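Side-chain contacts in Adhesin/hemolysin (PDB 4G6V), which acts as the toxic tRNase of a contact-dependent growth inhibition system that attacks closely related neighbouring bacteria, and is held here by the immunity protein CdiI: residues Thr59-Ile64 / Ala105-Asn110; Val71-Lys76 / Lys158-Asp163; Arg112-Thr117 / Ala135-Ser140; Ile130-Ala135 / Ala142-Gln147. All blocks are in the same frame, centred on the assembly; numbering follows the deposited sequence.

Interaction 1 of 4, residues Thr59-Ile64 / Ala105-Asn110; sequences TTRSLI and APATGN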
loop_
_atom_site.group_PDB
_atom_site.type_symbol
_atom_site.label_atom_id
_atom_site.label_comp_id
_atom_site.label_asym_id
_atom_site.label_seq_id
_atom_site.Cartn_x
_atom_site.Cartn_y
_atom_site.Cartn_z
ATOM N N THR A 59 1.043 -5.735 -10.468
ATOM C CA THR A 59 0.093 -6.264 -9.479
ATOM C C THR A 59 0.382 -7.718 -9.166
ATOM O O THR A 59 0.455 -8.101 -7.992
ATOM C CB THR A 59 -1.371 -6.132 -9.956
ATOM O OG1 THR A 59 -1.773 -4.759 -9.888
ATOM C CG2 THR A 59 -2.303 -6.950 -9.100
ATOM N N THR A 60 0.562 -8.523 -10.215
ATOM C CA THR A 60 0.942 -9.918 -10.052
ATOM C C THR A 60 2.173 -10.081 -9.153
ATOM O O THR A 60 2.195 -10.938 -8.277
ATOM C CB THR A 60 1.172 -10.605 -11.415
ATOM O OG1 THR A 60 -0.061 -10.641 -12.137
ATOM C CG2 THR A 60 1.678 -12.045 -11.230
ATOM N N ARG A 61 3.186 -9.248 -9.360
ATOM C CA ARG A 61 4.418 -9.363 -8.596
ATOM C C ARG A 61 4.216 -9.029 -7.116
ATOM O O ARG A 61 4.854 -9.629 -6.260
ATOM C CB ARG A 61 5.519 -8.495 -9.212
ATOM C CG ARG A 61 6.892 -8.693 -8.583
ATOM C CD ARG A 61 7.829 -7.519 -8.864
ATOM N NE ARG A 61 7.238 -6.231 -8.472
ATOM C CZ ARG A 61 7.216 -5.743 -7.227
ATOM N NH1 ARG A 61 7.754 -6.429 -6.212
ATOM N NH2 ARG A 61 6.652 -4.561 -6.990
ATOM N N SER A 62 3.341 -8.071 -6.809
ATOM C CA SER A 62 3.066 -7.741 -5.401
ATOM C C SER A 62 2.327 -8.862 -4.680
ATOM O O SER A 62 2.602 -9.114 -3.520
ATOM C CB SER A 62 2.310 -6.413 -5.225
ATOM O OG SER A 62 3.175 -5.303 -5.415
ATOM N N LEU A 63 1.392 -9.526 -5.357
ATOM C CA LEU A 63 0.718 -10.680 -4.761
ATOM C C LEU A 63 1.671 -11.890 -4.597
ATOM O O LEU A 63 1.655 -12.553 -3.570
ATOM C CB LEU A 63 -0.554 -11.055 -5.540
ATOM C CG LEU A 63 -1.590 -9.928 -5.651
ATOM C CD1 LEU A 63 -2.874 -10.429 -6.259
ATOM C CD2 LEU A 63 -1.873 -9.280 -4.288
ATOM N N ILE A 64 2.507 -12.162 -5.599
ATOM C CA ILE A 64 3.535 -13.188 -5.466
ATOM C C ILE A 64 4.309 -12.946 -4.181
ATOM O O ILE A 64 4.379 -13.813 -3.310
ATOM C CB ILE A 64 4.547 -13.208 -6.669
ATOM C CG1 ILE A 64 3.877 -13.684 -7.954
ATOM C CG2 ILE A 64 5.685 -14.167 -6.408
ATOM C CD1 ILE A 64 3.182 -14.998 -7.788
ATOM N N ALA A 105 6.086 -4.710 -0.655
ATOM C CA ALA A 105 7.205 -5.230 -1.423
ATOM C C ALA A 105 7.721 -4.179 -2.393
ATOM O O ALA A 105 7.473 -4.261 -3.581
ATOM C CB ALA A 105 6.807 -6.506 -2.148
ATOM N N PRO A 106 8.458 -3.196 -1.864
ATOM C CA PRO A 106 8.936 -2.054 -2.641
ATOM C C PRO A 106 9.777 -2.499 -3.825
ATOM O O PRO A 106 10.615 -3.394 -3.678
ATOM C CB PRO A 106 9.805 -1.286 -1.633
ATOM C CG PRO A 106 10.247 -2.327 -0.654
ATOM C CD PRO A 106 9.035 -3.210 -0.506
ATOM N N ALA A 107 9.527 -1.902 -4.988
ATOM C CA ALA A 107 10.364 -2.133 -6.152
ATOM C C ALA A 107 11.330 -0.960 -6.256
ATOM O O ALA A 107 12.420 -1.082 -6.828
ATOM C CB ALA A 107 9.525 -2.257 -7.402
ATOM N N THR A 108 10.917 0.174 -5.692
ATOM C CA THR A 108 11.778 1.338 -5.607
ATOM C C THR A 108 12.964 1.023 -4.702
ATOM O O THR A 108 12.866 0.185 -3.780
ATOM C CB THR A 108 11.029 2.564 -5.024
ATOM O OG1 THR A 108 11.928 3.675 -4.930
ATOM C CG2 THR A 108 10.492 2.284 -3.618
ATOM N N GLY A 109 14.076 1.709 -4.965
ATOM C CA GLY A 109 15.225 1.683 -4.077
ATOM C C GLY A 109 15.386 2.963 -3.266
ATOM O O GLY A 109 16.344 3.097 -2.516
ATOM N N ASN A 110 14.455 3.907 -3.420
ATOM C CA ASN A 110 14.499 5.180 -2.701
ATOM C C ASN A 110 14.036 5.029 -1.257
ATOM O O ASN A 110 12.839 5.123 -0.957
ATOM C CB ASN A 110 13.627 6.225 -3.388
ATOM C CG ASN A 110 13.989 7.647 -2.978
ATOM O OD1 ASN A 110 13.697 8.091 -1.868
ATOM N ND2 ASN A 110 14.620 8.374 -3.887
#
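Helix 57-74 and the loop that leaves strand 99-104 meet through one long side chain, Arg61, which spans the gap to Ala105 and Ala107. CG lies anti to the backbone N (chi1 -173°) and the chain then bends at chi3 (54°), which turns the guanidinium toward the loop. NH1 points at the carbonyl of Ala105, which sits at the edge of the guanidinium and in its plane; at 3.4 Å from Arg61 NH1 to Ala105 O the bond is weak. Ala107 comes over one face instead, its CB 3.7 Å from Arg61 NH2. A flat cation tolerates a small methyl there. The stronger partner of NH1 is Asp136, a salt bridge that probably sets the position of the whole group. The side chain of Ala105 lies about 7 Å from that of Glu66, a probable active-site residue. This loop leads into helix 111-123 of the PDDEXK-type nuclease domain through an ST turn, in which Thr108 OG1 accepts from Asn110 N at 3.0 Å. Asn110 then becomes the N-cap, its OD1 taking the amide of Asn113. The immunity protein touches both segments: Glu98 of the CdiI chain accepts from Ala107 N, and Gln95 of that chain bonds Thr59 OG1.

Interaction 2 of 4, residues Val71-Lys76 / Lys158-Asp163; sequences VTLANK and KVIVID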
loop_
_atom_site.group_PDB
_atom_site.type_symbol
_atom_site.label_atom_id
_atom_site.label_comp_id
_atom_site.label_asym_id
_atom_site.label_seq_id
_atom_site.Cartn_x
_atom_site.Cartn_y
_atom_site.Cartn_z
ATOM N N VAL A 71 5.475 -17.786 3.459
ATOM C CA VAL A 71 6.201 -19.042 3.508
ATOM C C VAL A 71 7.556 -18.838 4.170
ATOM O O VAL A 71 7.988 -19.658 4.983
ATOM C CB VAL A 71 6.340 -19.647 2.086
ATOM C CG1 VAL A 71 7.519 -20.655 1.980
ATOM C CG2 VAL A 71 5.022 -20.277 1.659
ATOM N N THR A 72 8.213 -17.732 3.839
ATOM C CA THR A 72 9.558 -17.458 4.334
ATOM C C THR A 72 9.551 -17.315 5.840
ATOM O O THR A 72 10.473 -17.763 6.507
ATOM C CB THR A 72 10.164 -16.184 3.691
ATOM O OG1 THR A 72 10.538 -16.456 2.335
ATOM C CG2 THR A 72 11.400 -15.697 4.453
ATOM N N LEU A 73 8.511 -16.681 6.368
ATOM C CA LEU A 73 8.421 -16.435 7.801
ATOM C C LEU A 73 8.028 -17.709 8.553
ATOM O O LEU A 73 8.612 -18.035 9.593
ATOM C CB LEU A 73 7.467 -15.272 8.112
ATOM C CG LEU A 73 8.098 -13.937 7.704
ATOM C CD1 LEU A 73 7.252 -12.749 8.114
ATOM C CD2 LEU A 73 9.509 -13.792 8.247
ATOM N N ALA A 74 7.055 -18.436 8.011
ATOM C CA ALA A 74 6.626 -19.675 8.618
ATOM C C ALA A 74 7.841 -20.603 8.761
ATOM O O ALA A 74 7.963 -21.341 9.743
ATOM C CB ALA A 74 5.524 -20.309 7.800
ATOM N N ASN A 75 8.762 -20.536 7.805
ATOM C CA ASN A 75 9.955 -21.385 7.857
ATOM C C ASN A 75 11.047 -20.807 8.746
ATOM O O ASN A 75 12.109 -21.412 8.896
ATOM C CB ASN A 75 10.517 -21.684 6.452
ATOM C CG ASN A 75 9.616 -22.615 5.640
ATOM O OD1 ASN A 75 8.860 -23.414 6.204
ATOM N ND2 ASN A 75 9.694 -22.517 4.308
ATOM N N LYS A 76 10.795 -19.632 9.317
ATOM C CA LYS A 76 11.745 -19.008 10.233
ATOM C C LYS A 76 11.256 -19.101 11.676
ATOM O O LYS A 76 11.942 -18.666 12.608
ATOM C CB LYS A 76 12.006 -17.554 9.850
ATOM C CG LYS A 76 12.864 -17.395 8.606
ATOM C CD LYS A 76 14.315 -17.749 8.883
ATOM C CE LYS A 76 15.173 -17.545 7.637
ATOM N NZ LYS A 76 16.581 -17.142 7.947
ATOM N N LYS A 158 5.247 -3.022 14.652
ATOM C CA LYS A 158 6.447 -3.812 14.430
ATOM C C LYS A 158 6.709 -3.849 12.944
ATOM O O LYS A 158 5.782 -3.956 12.134
ATOM C CB LYS A 158 6.285 -5.232 14.982
ATOM N N VAL A 159 7.977 -3.733 12.581
ATOM C CA VAL A 159 8.357 -3.926 11.193
ATOM C C VAL A 159 9.308 -5.121 11.058
ATOM O O VAL A 159 10.335 -5.194 11.744
ATOM C CB VAL A 159 9.003 -2.678 10.623
ATOM C CG1 VAL A 159 9.567 -2.968 9.246
ATOM C CG2 VAL A 159 7.981 -1.562 10.555
ATOM N N ILE A 160 8.944 -6.068 10.198
ATOM C CA ILE A 160 9.827 -7.191 9.884
ATOM C C ILE A 160 10.431 -7.058 8.488
ATOM O O ILE A 160 9.704 -7.068 7.503
ATOM C CB ILE A 160 9.097 -8.545 10.009
ATOM C CG1 ILE A 160 8.629 -8.746 11.455
ATOM C CG2 ILE A 160 10.019 -9.676 9.576
ATOM C CD1 ILE A 160 7.791 -9.977 11.709
ATOM N N VAL A 161 11.753 -6.921 8.411
ATOM C CA VAL A 161 12.439 -6.870 7.118
ATOM C C VAL A 161 12.886 -8.256 6.641
ATOM O O VAL A 161 13.470 -9.039 7.411
ATOM C CB VAL A 161 13.677 -5.939 7.146
ATOM C CG1 VAL A 161 14.361 -5.917 5.782
ATOM C CG2 VAL A 161 13.292 -4.529 7.569
ATOM N N ILE A 162 12.591 -8.563 5.377
ATOM C CA ILE A 162 13.144 -9.742 4.710
ATOM C C ILE A 162 14.047 -9.259 3.590
ATOM O O ILE A 162 13.574 -8.643 2.647
ATOM C CB ILE A 162 12.062 -10.622 4.082
ATOM C CG1 ILE A 162 10.960 -10.962 5.093
ATOM C CG2 ILE A 162 12.685 -11.885 3.565
ATOM C CD1 ILE A 162 9.785 -11.708 4.462
ATOM N N ASP A 163 15.345 -9.516 3.679
ATOM C CA ASP A 163 16.244 -9.028 2.640
ATOM C C ASP A 163 16.276 -9.991 1.435
ATOM O O ASP A 163 15.553 -11.002 1.417
ATOM C CB ASP A 163 17.645 -8.739 3.208
ATOM C CG ASP A 163 18.391 -10.008 3.651
ATOM O OD1 ASP A 163 17.787 -11.104 3.658
ATOM O OD2 ASP A 163 19.594 -9.903 3.988
#
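Thr72, in the last turns of helix 57-74, is the first residue of its segment to reach strand 159-162. OG1 lies beside the backbone N (chi1 -74°), which leaves the methyl CG2 anti to that N and aimed at the strand. There it meets the branch methyl of Ile162 tip to tip, with 4.1 Å between Thr72 CG2 and Ile162 CG2. The hydroxyl makes a weak bond to the carbonyl of Gln68 one turn back. Threonine suits this partly exposed margin because it offers carbon to the strand and turns its oxygen back to its own helix.

Leu73 follows and goes deeper. Its forked end lies against two isoleucines: Leu73 CG is 4.3 Å from Ile162 CD1, and Leu73 CD2 is 4.4 Å from Ile160 CG2. Ile160 and Ile162 are two apart in a strand, so both face the helix, whereas the intervening Val161 points to the other side of the sheet, where Pro141 and Leu134 lie. Beta-branched residues are well suited to such extended backbone. Val131, Ile168 and Tyr78 complete the surroundings of Leu73. Beyond it the helix ends at Ala74.

This is helix-on-sheet packing of an alpha/beta fold. With methyl and methine groups alone touching, at ordinary van der Waals separations, the contact is directionless: across these residues the join rests on shape and on the removal of apolar surface from water.

Interaction 3 of 4, residues Arg112-Thr117 / Ala135-Ser140; sequences RNIATT and ADSSAS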
loop_
_atom_site.group_PDB
_atom_site.type_symbol
_atom_site.label_atom_id
_atom_site.label_comp_id
_atom_site.label_asym_id
_atom_site.label_seq_id
_atom_site.Cartn_x
_atom_site.Cartn_y
_atom_site.Cartn_z
ATOM N N ARG A 112 14.012 6.866 1.425
ATOM C CA ARG A 112 13.171 7.916 1.990
ATOM C C ARG A 112 11.726 7.719 1.551
ATOM O O ARG A 112 10.791 7.773 2.372
ATOM C CB ARG A 112 13.693 9.299 1.594
ATOM C CG ARG A 112 15.088 9.567 2.156
ATOM C CD ARG A 112 15.624 10.993 1.881
ATOM N NE ARG A 112 17.093 10.978 1.845
ATOM C CZ ARG A 112 17.857 11.955 1.342
ATOM N NH1 ARG A 112 17.306 13.048 0.834
ATOM N NH2 ARG A 112 19.184 11.867 1.355
ATOM N N ASN A 113 11.559 7.457 0.259
ATOM C CA ASN A 113 10.240 7.235 -0.325
ATOM C C ASN A 113 9.580 5.992 0.260
ATOM O O ASN A 113 8.366 5.973 0.510
ATOM C CB ASN A 113 10.335 7.156 -1.852
ATOM C CG ASN A 113 10.650 8.511 -2.492
ATOM O OD1 ASN A 113 11.043 9.459 -1.818
ATOM N ND2 ASN A 113 10.479 8.598 -3.798
ATOM N N ILE A 114 10.390 4.967 0.496
ATOM C CA ILE A 114 9.897 3.773 1.144
ATOM C C ILE A 114 9.313 4.123 2.508
ATOM O O ILE A 114 8.216 3.677 2.845
ATOM C CB ILE A 114 11.001 2.703 1.302
ATOM C CG1 ILE A 114 11.549 2.316 -0.068
ATOM C CG2 ILE A 114 10.465 1.477 2.057
ATOM C CD1 ILE A 114 12.218 0.970 -0.103
ATOM N N ALA A 115 10.041 4.924 3.281
ATOM C CA ALA A 115 9.508 5.426 4.555
ATOM C C ALA A 115 8.231 6.233 4.342
ATOM O O ALA A 115 7.228 5.974 5.014
ATOM C CB ALA A 115 10.544 6.259 5.322
ATOM N N THR A 116 8.266 7.202 3.417
ATOM C CA THR A 116 7.096 8.042 3.156
ATOM C C THR A 116 5.884 7.150 2.878
ATOM O O THR A 116 4.754 7.432 3.291
ATOM C CB THR A 116 7.309 8.995 1.942
ATOM O OG1 THR A 116 8.362 9.930 2.215
ATOM C CG2 THR A 116 6.038 9.772 1.632
ATOM N N THR A 117 6.147 6.052 2.192
ATOM C CA THR A 117 5.096 5.176 1.720
ATOM C C THR A 117 4.494 4.445 2.897
ATOM O O THR A 117 3.285 4.453 3.091
ATOM C CB THR A 117 5.653 4.214 0.616
ATOM O OG1 THR A 117 6.067 5.010 -0.501
ATOM C CG2 THR A 117 4.614 3.198 0.151
ATOM N N ALA A 135 12.794 -8.213 -1.932
ATOM C CA ALA A 135 13.062 -9.031 -3.129
ATOM C C ALA A 135 13.425 -8.201 -4.362
ATOM O O ALA A 135 14.431 -8.460 -5.014
ATOM C CB ALA A 135 11.868 -9.937 -3.440
ATOM N N ASP A 136 12.609 -7.196 -4.674
ATOM C CA ASP A 136 12.802 -6.402 -5.879
ATOM C C ASP A 136 13.322 -4.986 -5.600
ATOM O O ASP A 136 13.260 -4.122 -6.472
ATOM C CB ASP A 136 11.483 -6.315 -6.641
ATOM C CG ASP A 136 10.788 -7.652 -6.743
ATOM O OD1 ASP A 136 11.202 -8.457 -7.605
ATOM O OD2 ASP A 136 9.834 -7.897 -5.966
ATOM N N SER A 137 13.823 -4.739 -4.394
ATOM C CA SER A 137 14.345 -3.424 -4.049
ATOM C C SER A 137 15.856 -3.451 -3.866
ATOM O O SER A 137 16.409 -4.439 -3.413
ATOM C CB SER A 137 13.688 -2.937 -2.757
ATOM O OG SER A 137 14.380 -1.831 -2.213
ATOM N N SER A 138 16.526 -2.356 -4.190
ATOM C CA SER A 138 17.975 -2.284 -4.005
ATOM C C SER A 138 18.357 -1.578 -2.700
ATOM O O SER A 138 19.531 -1.303 -2.455
ATOM C CB SER A 138 18.652 -1.600 -5.203
ATOM O OG SER A 138 18.370 -0.203 -5.260
ATOM N N ALA A 139 17.362 -1.281 -1.872
ATOM C CA ALA A 139 17.578 -0.578 -0.606
ATOM C C ALA A 139 17.983 -1.544 0.496
ATOM O O ALA A 139 17.331 -2.566 0.706
ATOM C CB ALA A 139 16.317 0.173 -0.195
ATOM N N SER A 140 19.047 -1.209 1.218
ATOM C CA SER A 140 19.571 -2.114 2.232
ATOM C C SER A 140 18.689 -2.132 3.478
ATOM O O SER A 140 18.140 -1.096 3.871
ATOM C CB SER A 140 21.029 -1.762 2.578
ATOM O OG SER A 140 21.125 -0.746 3.561
#
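A single methyl, Ile114 CD1, makes the whole contact, and one of its two neighbours is a hydroxyl oxygen, that of Ser137. The isoleucine reaches out from helix 111-123 into the loop joining strand 129-133 to helix 141-150, at an ST turn: Ser137 OG accepts from Ala139 N at 3.1 Å. The turn brings both residues before the isoleucine, with Ile114 CD1 lying 4.1 Å from Ser137 OG and 4.2 Å from Ala139 CB. Ile114 has CG1 beside its backbone N and chi2 near extended (-158°), which carries CD1 away from the helix axis. Serine can be buried against it because its oxygen is already bonded, to Ala139 N and also to Thr108 O. Alanine offers CB as a small apolar surface for the end of the isoleucine. Pro106, Thr108 and Tyr104 also touch Ile114, which thus packs against two loops and strand 99-104. Farther along, Ser140 is the N-cap of helix 141-150. One turn on along helix 111-123, Thr117 meets the immunity protein, its OG1 bonded to Asn97 of the CdiI chain. Thr117 OG1 also donates to Asn113 O at 2.7 Å, and it and Thr117 N approach that oxygen from opposite faces of the carbonyl plane.

Interaction 4 of 4, residues Ile130-Ala135 / Ala142-Gln147; sequences IVVNLA and AAIEAQ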
loop_
_atom_site.group_PDB
_atom_site.type_symbol
_atom_site.label_atom_id
_atom_site.label_comp_id
_atom_site.label_asym_id
_atom_site.label_seq_id
_atom_site.Cartn_x
_atom_site.Cartn_y
_atom_site.Cartn_z
ATOM N N ILE A 130 4.100 -4.075 9.619
ATOM C CA ILE A 130 4.424 -4.233 8.211
ATOM C C ILE A 130 5.545 -5.234 7.995
ATOM O O ILE A 130 6.608 -5.126 8.619
ATOM C CB ILE A 130 4.936 -2.919 7.605
ATOM C CG1 ILE A 130 4.131 -1.714 8.092
ATOM C CG2 ILE A 130 4.979 -3.044 6.093
ATOM C CD1 ILE A 130 2.892 -1.428 7.301
ATOM N N VAL A 131 5.309 -6.199 7.111
ATOM C CA VAL A 131 6.405 -7.002 6.567
ATOM C C VAL A 131 6.937 -6.277 5.335
ATOM O O VAL A 131 6.181 -5.986 4.384
ATOM C CB VAL A 131 5.970 -8.419 6.158
ATOM C CG1 VAL A 131 7.106 -9.117 5.445
ATOM C CG2 VAL A 131 5.503 -9.223 7.364
ATOM N N VAL A 132 8.223 -5.938 5.369
ATOM C CA VAL A 132 8.837 -5.289 4.225
ATOM C C VAL A 132 9.775 -6.255 3.538
ATOM O O VAL A 132 10.823 -6.589 4.080
ATOM C CB VAL A 132 9.653 -4.073 4.599
ATOM C CG1 VAL A 132 10.283 -3.480 3.311
ATOM C CG2 VAL A 132 8.792 -3.033 5.351
ATOM N N ASN A 133 9.391 -6.667 2.334
ATOM C CA ASN A 133 10.099 -7.670 1.551
ATOM C C ASN A 133 10.957 -7.033 0.470
ATOM O O ASN A 133 10.428 -6.472 -0.519
ATOM C CB ASN A 133 9.075 -8.592 0.912
ATOM C CG ASN A 133 9.694 -9.827 0.324
ATOM O OD1 ASN A 133 10.882 -9.849 -0.015
ATOM N ND2 ASN A 133 8.885 -10.873 0.182
ATOM N N LEU A 134 12.276 -7.125 0.638
ATOM C CA LEU A 134 13.208 -6.438 -0.270
ATOM C C LEU A 134 13.592 -7.212 -1.553
ATOM O O LEU A 134 14.594 -6.888 -2.191
ATOM C CB LEU A 134 14.467 -5.969 0.478
ATOM C CG LEU A 134 14.268 -5.005 1.663
ATOM C CD1 LEU A 134 15.603 -4.523 2.202
ATOM C CD2 LEU A 134 13.395 -3.804 1.294
ATOM N N ALA A 135 12.794 -8.213 -1.932
ATOM C CA ALA A 135 13.062 -9.031 -3.129
ATOM C C ALA A 135 13.425 -8.201 -4.362
ATOM O O ALA A 135 14.431 -8.460 -5.014
ATOM C CB ALA A 135 11.868 -9.937 -3.440
ATOM N N ALA A 142 19.682 -2.279 6.441
ATOM C CA ALA A 142 20.348 -1.332 7.335
ATOM C C ALA A 142 19.809 0.086 7.177
ATOM O O ALA A 142 19.541 0.789 8.154
ATOM C CB ALA A 142 21.848 -1.332 7.052
ATOM N N ALA A 143 19.678 0.503 5.927
ATOM C CA ALA A 143 19.344 1.871 5.611
ATOM C C ALA A 143 17.895 2.138 5.953
ATOM O O ALA A 143 17.541 3.247 6.351
ATOM C CB ALA A 143 19.610 2.152 4.132
ATOM N N ILE A 144 17.051 1.125 5.803
ATOM C CA ILE A 144 15.650 1.293 6.172
ATOM C C ILE A 144 15.503 1.512 7.679
ATOM O O ILE A 144 14.757 2.394 8.113
ATOM C CB ILE A 144 14.794 0.102 5.732
ATOM C CG1 ILE A 144 14.918 -0.098 4.225
ATOM C CG2 ILE A 144 13.340 0.328 6.108
ATOM C CD1 ILE A 144 14.129 -1.265 3.735
ATOM N N GLU A 145 16.227 0.710 8.462
ATOM C CA GLU A 145 16.209 0.794 9.919
ATOM C C GLU A 145 16.691 2.161 10.402
ATOM O O GLU A 145 16.085 2.759 11.289
ATOM C CB GLU A 145 17.053 -0.334 10.540
ATOM N N ALA A 146 17.772 2.651 9.802
ATOM C CA ALA A 146 18.292 3.976 10.126
ATOM C C ALA A 146 17.240 5.060 9.894
ATOM O O ALA A 146 17.010 5.906 10.771
ATOM C CB ALA A 146 19.547 4.275 9.319
ATOM N N GLN A 147 16.605 5.008 8.720
ATOM C CA GLN A 147 15.579 5.967 8.312
ATOM C C GLN A 147 14.380 5.964 9.268
ATOM O O GLN A 147 13.997 7.009 9.814
ATOM C CB GLN A 147 15.119 5.675 6.876
ATOM C CG GLN A 147 14.149 6.700 6.311
ATOM C CD GLN A 147 14.848 7.956 5.798
ATOM O OE1 GLN A 147 15.955 7.886 5.243
ATOM N NE2 GLN A 147 14.200 9.113 5.972
#
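No flat group lies between Leu134 and Ile144, which meet by their methyls; the nearby amide of Asn133 is turned to the loop and to helix 57-74. Asn133 OD1 accepts from Ala135 N at 3.2 Å, the donor tilted 34° from the carbonyl plane, and this closes an Asx turn at the end of strand 129-133. At its other end ND2 makes weak bonds to Ser69 OG and Arg65 O, so an amide fits here by serving both donor and acceptor needs. The turn carries the chain past Leu134, whose side chain points toward helix 141-150. Leu134 and Ile144 approach tip to tip: Ile144 CD1 sits at the fork of the leucine, 3.6 Å from Leu134 CD2 and 3.9 Å from Leu134 CD1. The forked leucine thus presents two methyls to one, while the longer arm of the isoleucine, straight to its end (chi2 179°), reaches across from the helix.

The two segments belong to the beta-alpha-beta unit of strand 129-133, helix 141-150 and strand 159-162, and this contact seats the helix of the crossover on the first strand. Val132, whose beta-branched side chain suits the extended backbone, joins from within the strand, its CG1 4.5 Å from Ile144 CD1. Its neighbour Val131 faces the other side of the sheet, against Phe101 and Ser69.

In the fold
Strand 129-133 and its neighbour 159-162, parallel within the mixed sheet, tie interactions 2 and 4 together: helix 57-74 packs on one face and helix 141-150 on the other, with the centres about 11 Å apart. Interactions 1 and 2 share helix 57-74 and alternate along the chain; their centres are about 16 Å apart, their nearest atoms about 8 Å. Interaction 1 closes before 3 and 4 open; these two also alternate, share Ala135, have centres about 7 Å apart, and are nested in the loop closed by interaction 2. Interaction 1 meets 3 through the Arg61-Asp136 salt bridge and 4 through Pro106 against Val132 and Leu134. Interactions 1 and 3 adjoin the CdiI chain, whereas 2 and 4 are internal packing of the toxin's alpha/beta core.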